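Local coordinates for branched-chain alpha-ketoacid decarboxylase (Lactococcus lactis, PDB 2VBF), which probably decarboxylates branched-chain and aromatic alpha-keto acids to aldehydes, using thiamine diphosphate and a magnesium ion as cofactors, at residues A[235-240]-A[262-267]; A[82-87]-A[110-115]. All coordinates share one frame; numbering follows the deposited sequence.

Contact 1. Residues A[235-240]-A[262-267]; sequences AGHEVI and LNFGKS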
loop_
_atom_site.group_PDB
_atom_site.type_symbol
_atom_site.label_atom_id
_atom_site.label_comp_id
_atom_site.label_asym_id
_atom_site.label_seq_id
_atom_site.Cartn_x
_atom_site.Cartn_y
_atom_site.Cartn_z
ATOM N N ALA A 235 12.268 -5.963 -29.851
ATOM C CA ALA A 235 11.613 -4.774 -29.294
ATOM C C ALA A 235 11.252 -5.026 -27.828
ATOM O O ALA A 235 10.899 -6.145 -27.453
ATOM C CB ALA A 235 10.382 -4.402 -30.094
ATOM N N GLY A 236 11.353 -3.982 -27.006
ATOM C CA GLY A 236 11.102 -4.096 -25.576
ATOM C C GLY A 236 10.206 -3.010 -25.015
ATOM O O GLY A 236 9.583 -2.241 -25.757
ATOM N N HIS A 237 10.169 -2.952 -23.683
ATOM C CA HIS A 237 9.171 -2.178 -22.974
ATOM C C HIS A 237 9.317 -0.685 -23.213
ATOM O O HIS A 237 8.337 0.024 -23.130
ATOM C CB HIS A 237 9.200 -2.479 -21.467
ATOM C CG HIS A 237 10.414 -1.955 -20.768
ATOM N ND1 HIS A 237 11.656 -2.533 -20.910
ATOM C CD2 HIS A 237 10.581 -0.897 -19.938
ATOM C CE1 HIS A 237 12.532 -1.866 -20.186
ATOM N NE2 HIS A 237 11.908 -0.866 -19.586
ATOM N N GLU A 238 10.522 -0.202 -23.504
ATOM C CA GLU A 238 10.705 1.245 -23.673
ATOM C C GLU A 238 10.010 1.755 -24.944
ATOM O O GLU A 238 9.663 2.936 -25.039
ATOM C CB GLU A 238 12.187 1.633 -23.612
ATOM C CG GLU A 238 12.857 1.242 -22.297
ATOM C CD GLU A 238 14.312 1.680 -22.187
ATOM O OE1 GLU A 238 14.983 1.857 -23.229
ATOM O OE2 GLU A 238 14.776 1.869 -21.042
ATOM N N VAL A 239 9.803 0.867 -25.918
ATOM C CA VAL A 239 8.952 1.190 -27.069
ATOM C C VAL A 239 7.544 1.544 -26.573
ATOM O O VAL A 239 6.978 2.569 -26.964
ATOM C CB VAL A 239 8.907 0.034 -28.096
ATOM C CG1 VAL A 239 7.861 0.309 -29.177
ATOM C CG2 VAL A 239 10.299 -0.170 -28.718
ATOM N N ILE A 240 7.030 0.739 -25.650
ATOM C CA ILE A 240 5.690 0.956 -25.098
ATOM C C ILE A 240 5.645 2.264 -24.297
ATOM O O ILE A 240 4.675 3.036 -24.405
ATOM C CB ILE A 240 5.209 -0.263 -24.249
ATOM C CG1 ILE A 240 5.108 -1.524 -25.129
ATOM C CG2 ILE A 240 3.829 0.012 -23.605
ATOM C CD1 ILE A 240 4.858 -2.839 -24.395
ATOM N N LEU A 262 10.784 -9.778 -25.840
ATOM C CA LEU A 262 10.784 -10.511 -24.574
ATOM C C LEU A 262 9.351 -10.483 -24.045
ATOM O O LEU A 262 8.478 -9.799 -24.600
ATOM C CB LEU A 262 11.729 -9.850 -23.563
ATOM C CG LEU A 262 13.168 -9.558 -23.996
ATOM C CD1 LEU A 262 13.945 -9.011 -22.805
ATOM C CD2 LEU A 262 13.842 -10.788 -24.564
ATOM N N ASN A 263 9.095 -11.182 -22.945
ATOM C CA ASN A 263 7.804 -11.030 -22.273
ATOM C C ASN A 263 7.713 -9.685 -21.512
ATOM O O ASN A 263 6.621 -9.265 -21.129
ATOM C CB ASN A 263 7.480 -12.242 -21.390
ATOM C CG ASN A 263 8.460 -12.433 -20.241
ATOM O OD1 ASN A 263 8.978 -11.467 -19.672
ATOM N ND2 ASN A 263 8.696 -13.690 -19.880
ATOM N N PHE A 264 8.865 -9.032 -21.330
ATOM C CA PHE A 264 8.980 -7.677 -20.769
ATOM C C PHE A 264 8.995 -6.756 -21.984
ATOM O O PHE A 264 10.013 -6.616 -22.653
ATOM C CB PHE A 264 10.285 -7.563 -19.979
ATOM C CG PHE A 264 10.520 -6.241 -19.272
ATOM C CD1 PHE A 264 9.486 -5.377 -18.922
ATOM C CD2 PHE A 264 11.814 -5.915 -18.885
ATOM C CE1 PHE A 264 9.758 -4.186 -18.218
ATOM C CE2 PHE A 264 12.100 -4.739 -18.195
ATOM C CZ PHE A 264 11.074 -3.869 -17.866
ATOM N N GLY A 265 7.842 -6.165 -22.260
ATOM C CA GLY A 265 7.614 -5.446 -23.492
ATOM C C GLY A 265 6.780 -6.204 -24.512
ATOM O O GLY A 265 6.739 -5.804 -25.669
ATOM N N LYS A 266 6.084 -7.270 -24.098
ATOM C CA LYS A 266 5.197 -7.981 -25.010
ATOM C C LYS A 266 4.153 -7.007 -25.565
ATOM O O LYS A 266 3.566 -6.242 -24.809
ATOM C CB LYS A 266 4.508 -9.152 -24.312
ATOM C CG LYS A 266 3.591 -9.966 -25.221
ATOM C CD LYS A 266 3.072 -11.218 -24.526
ATOM C CE LYS A 266 2.066 -11.957 -25.382
ATOM N NZ LYS A 266 2.715 -12.749 -26.490
ATOM N N SER A 267 3.965 -7.061 -26.883
ATOM C CA SER A 267 3.103 -6.162 -27.669
ATOM C C SER A 267 3.769 -4.817 -27.999
ATOM O O SER A 267 3.097 -3.897 -28.473
ATOM C CB SER A 267 1.685 -5.978 -27.071
ATOM O OG SER A 267 1.621 -5.036 -26.010
HETATM O O HOH W 1 11.206 -7.201 -25.269
HETATM O O HOH W 2 12.325 -4.922 -22.423
#
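H237 and G265 bring their backbones together, CA to CA 3.7 Å, where the start of helix 237-241 meets a type II turn running from N263 to K266. Such proximity needs a glycine: a CB on G265 would collide with H237 N, and its positive phi of 103° would also press that atom against the carbonyl oxygen of F264. No direct hydrogen bond joins the segments; water does the bridging. One molecule donates to F264 O and accepts from L262 N at 2.7 Å, its approach to A235 O being too short to trust, while a second donates to F264 O and lies in the plane of the H237 ring, 2.9 Å from ND1. The imidazole and the F264 ring form an offset stack, centroids 3.9 Å apart and planes within 9° of parallel. F264 CZ lies over the middle of the imidazole, whereas H237 ND1 falls nearer the rim of the phenyl; E238 CG covers the other imidazole face. Chi1 of 70° sets H237 CG between its own N and carbonyl carbon, turning the ring over F264. Farther along, I240 CD1 rests 3.7 Å from both G265 O and K266 O. In the parallel part of the central-domain sheet, the segments follow neighbouring strands 231-235 and 259-261; V239 and I240 pack on helix 245-255, and K266 and S267 reach strand 417-419.

Contact 2. Residues A[82-87]-A[110-115]; sequences YARTKK and YAENLP
The C-terminal end of helix 72-86 meets the turn that follows helix 97-111 here in the N-terminal TPP-binding domain, with R84 and E112 as the polar link. R84 NH2 donates to E112 OE1 at 2.9 Å in a salt bridge with an N-H...O angle of 152°. The donor stands above the carboxylate plane, which is turned 52° from the guanidinium. A water lies within hydrogen-bonding distance of the same OE1 and accepts a longer bond from R84 NH1, while NE pairs with D80 and NH1 also reaches G420 O, so the guanidinium is gripped at all three nitrogens. With its chain extended from CG to NE, R84 runs across L114, whose CD1 sits 3.5 Å from CG and whose CD2 lies obliquely beside the guanidinium. Replacing R84 by a leucine would probably leave the E112 carboxylate without its charged mate and D80 without this salt bridge. Helix 97-111 ends in a Schellman motif: N113, at positive phi, is the C-prime residue, and L114 N returns to S109 O. The chain then turns L114 CB to within 4.2 Å of A83 CB and enters strand 116-122, neighbour of strand 89-94 in the parallel sheet. P115 packs its CD on A83 CB at 4.1 Å and its CG on K87 O at 3.3 Å. K87 leaves the first helix with positive phi, its NZ folding back to R84 O at 2.8 Å.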
loop_
_atom_site.group_PDB
_atom_site.type_symbol
_atom_site.label_atom_id
_atom_site.label_comp_id
_atom_site.label_asym_id
_atom_site.label_seq_id
_atom_site.Cartn_x
_atom_site.Cartn_y
_atom_site.Cartn_z
ATOM N N TYR A 82 -3.283 2.853 -17.073
ATOM C CA TYR A 82 -3.760 3.923 -17.948
ATOM C C TYR A 82 -2.608 4.483 -18.779
ATOM O O TYR A 82 -2.764 4.703 -19.982
ATOM C CB TYR A 82 -4.383 5.009 -17.091
ATOM C CG TYR A 82 -5.085 6.155 -17.798
ATOM C CD1 TYR A 82 -6.460 6.147 -17.985
ATOM C CD2 TYR A 82 -4.383 7.285 -18.196
ATOM C CE1 TYR A 82 -7.126 7.226 -18.583
ATOM C CE2 TYR A 82 -5.031 8.363 -18.799
ATOM C CZ TYR A 82 -6.405 8.332 -18.989
ATOM O OH TYR A 82 -7.058 9.426 -19.578
ATOM N N ALA A 83 -1.445 4.675 -18.147
ATOM C CA ALA A 83 -0.269 5.213 -18.842
ATOM C C ALA A 83 0.202 4.278 -19.947
ATOM O O ALA A 83 0.607 4.733 -21.018
ATOM C CB ALA A 83 0.868 5.493 -17.857
ATOM N N ARG A 84 0.160 2.972 -19.691
ATOM C CA ARG A 84 0.554 1.994 -20.698
ATOM C C ARG A 84 -0.248 2.112 -22.001
ATOM O O ARG A 84 0.259 1.772 -23.060
ATOM C CB ARG A 84 0.469 0.577 -20.149
ATOM C CG ARG A 84 1.567 0.317 -19.148
ATOM C CD ARG A 84 1.389 -1.019 -18.464
ATOM N NE ARG A 84 2.386 -1.252 -17.419
ATOM C CZ ARG A 84 3.252 -2.256 -17.394
ATOM N NH1 ARG A 84 3.346 -3.098 -18.397
ATOM N NH2 ARG A 84 4.058 -2.399 -16.351
ATOM N N THR A 85 -1.488 2.581 -21.902
ATOM C CA THR A 85 -2.384 2.664 -23.042
ATOM C C THR A 85 -2.569 4.093 -23.565
ATOM O O THR A 85 -2.500 4.319 -24.787
ATOM C CB THR A 85 -3.720 1.999 -22.687
ATOM O OG1 THR A 85 -3.504 0.583 -22.622
ATOM C CG2 THR A 85 -4.792 2.284 -23.739
ATOM N N LYS A 86 -2.784 5.033 -22.646
ATOM C CA LYS A 86 -2.971 6.462 -22.969
ATOM C C LYS A 86 -1.648 7.169 -23.254
ATOM O O LYS A 86 -1.630 8.202 -23.942
ATOM C CB LYS A 86 -3.701 7.177 -21.822
ATOM C CG LYS A 86 -4.512 8.414 -22.246
ATOM C CD LYS A 86 -5.887 7.998 -22.770
ATOM C CE LYS A 86 -6.761 9.184 -23.120
ATOM N NZ LYS A 86 -8.023 8.728 -23.736
ATOM N N LYS A 87 -0.551 6.617 -22.716
ATOM C CA LYS A 87 0.826 7.117 -22.902
ATOM C C LYS A 87 1.145 8.351 -22.029
ATOM O O LYS A 87 2.185 9.009 -22.183
ATOM C CB LYS A 87 1.151 7.324 -24.403
ATOM C CG LYS A 87 0.841 6.095 -25.279
ATOM C CD LYS A 87 1.541 4.826 -24.780
ATOM C CE LYS A 87 1.207 3.612 -25.633
ATOM N NZ LYS A 87 1.960 2.428 -25.185
ATOM N N TYR A 110 8.319 3.436 -12.223
ATOM C CA TYR A 110 9.725 3.799 -12.461
ATOM C C TYR A 110 10.497 2.618 -13.065
ATOM O O TYR A 110 11.210 2.762 -14.071
ATOM C CB TYR A 110 10.403 4.284 -11.168
ATOM C CG TYR A 110 11.745 4.919 -11.450
ATOM C CD1 TYR A 110 11.838 6.272 -11.723
ATOM C CD2 TYR A 110 12.908 4.154 -11.505
ATOM C CE1 TYR A 110 13.067 6.869 -12.023
ATOM C CE2 TYR A 110 14.141 4.740 -11.788
ATOM C CZ TYR A 110 14.206 6.090 -12.045
ATOM O OH TYR A 110 15.432 6.664 -12.331
ATOM N N ALA A 111 10.350 1.452 -12.449
ATOM C CA ALA A 111 11.041 0.253 -12.914
ATOM C C ALA A 111 10.727 -0.064 -14.386
ATOM O O ALA A 111 11.632 -0.317 -15.174
ATOM C CB ALA A 111 10.709 -0.941 -12.010
ATOM N N GLU A 112 9.442 -0.052 -14.746
ATOM C CA GLU A 112 9.028 -0.422 -16.102
ATOM C C GLU A 112 8.800 0.805 -16.987
ATOM O O GLU A 112 8.328 0.689 -18.118
ATOM C CB GLU A 112 7.820 -1.357 -16.039
ATOM C CG GLU A 112 8.154 -2.596 -15.158
ATOM C CD GLU A 112 7.386 -3.862 -15.491
ATOM O OE1 GLU A 112 6.539 -3.855 -16.410
ATOM O OE2 GLU A 112 7.644 -4.872 -14.791
ATOM N N ASN A 113 9.154 1.980 -16.462
ATOM C CA ASN A 113 9.278 3.209 -17.256
ATOM C C ASN A 113 7.953 3.717 -17.847
ATOM O O ASN A 113 7.828 3.872 -19.072
ATOM C CB ASN A 113 10.335 3.005 -18.362
ATOM C CG ASN A 113 11.078 4.283 -18.726
ATOM O OD1 ASN A 113 12.297 4.362 -18.557
ATOM N ND2 ASN A 113 10.361 5.274 -19.254
ATOM N N LEU A 114 6.974 3.969 -16.974
ATOM C CA LEU A 114 5.676 4.527 -17.381
ATOM C C LEU A 114 5.497 5.979 -16.936
ATOM O O LEU A 114 5.850 6.349 -15.805
ATOM C CB LEU A 114 4.502 3.694 -16.856
ATOM C CG LEU A 114 4.308 2.317 -17.492
ATOM C CD1 LEU A 114 4.450 2.375 -19.026
ATOM C CD2 LEU A 114 5.255 1.287 -16.890
ATOM N N PRO A 115 4.992 6.820 -17.858
ATOM C CA PRO A 115 4.859 8.254 -17.639
ATOM C C PRO A 115 3.663 8.611 -16.770
ATOM O O PRO A 115 2.624 9.071 -17.266
ATOM C CB PRO A 115 4.768 8.815 -19.064
ATOM C CG PRO A 115 4.162 7.729 -19.837
ATOM C CD PRO A 115 4.647 6.434 -19.236
HETATM O O HOH W 3 6.368 -4.208 -19.056
#

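How the contacts relate
Contact 2 closes before contact 1 opens along the chain, yet their centres are only 12 Å apart, at the junction of the N-terminal and central domains. One tie is polar: K87 NZ lies 2.9 Å from I240 O, a probable hydrogen bond, and also forms a salt bridge with E245. The stacked pair of contact 1 meets E112 of contact 2, with H237 CD2 3.3 Å from E112 O and F264 CE1 3.6 Å from E112 CD. Both approach the cofactor-binding region without belonging to it: the E112 side chain is about 6 Å from G425, a thiamine diphosphate-binding residue, and about 11 Å from bound cofactor, while the F264 side chain is about 9 Å from G425.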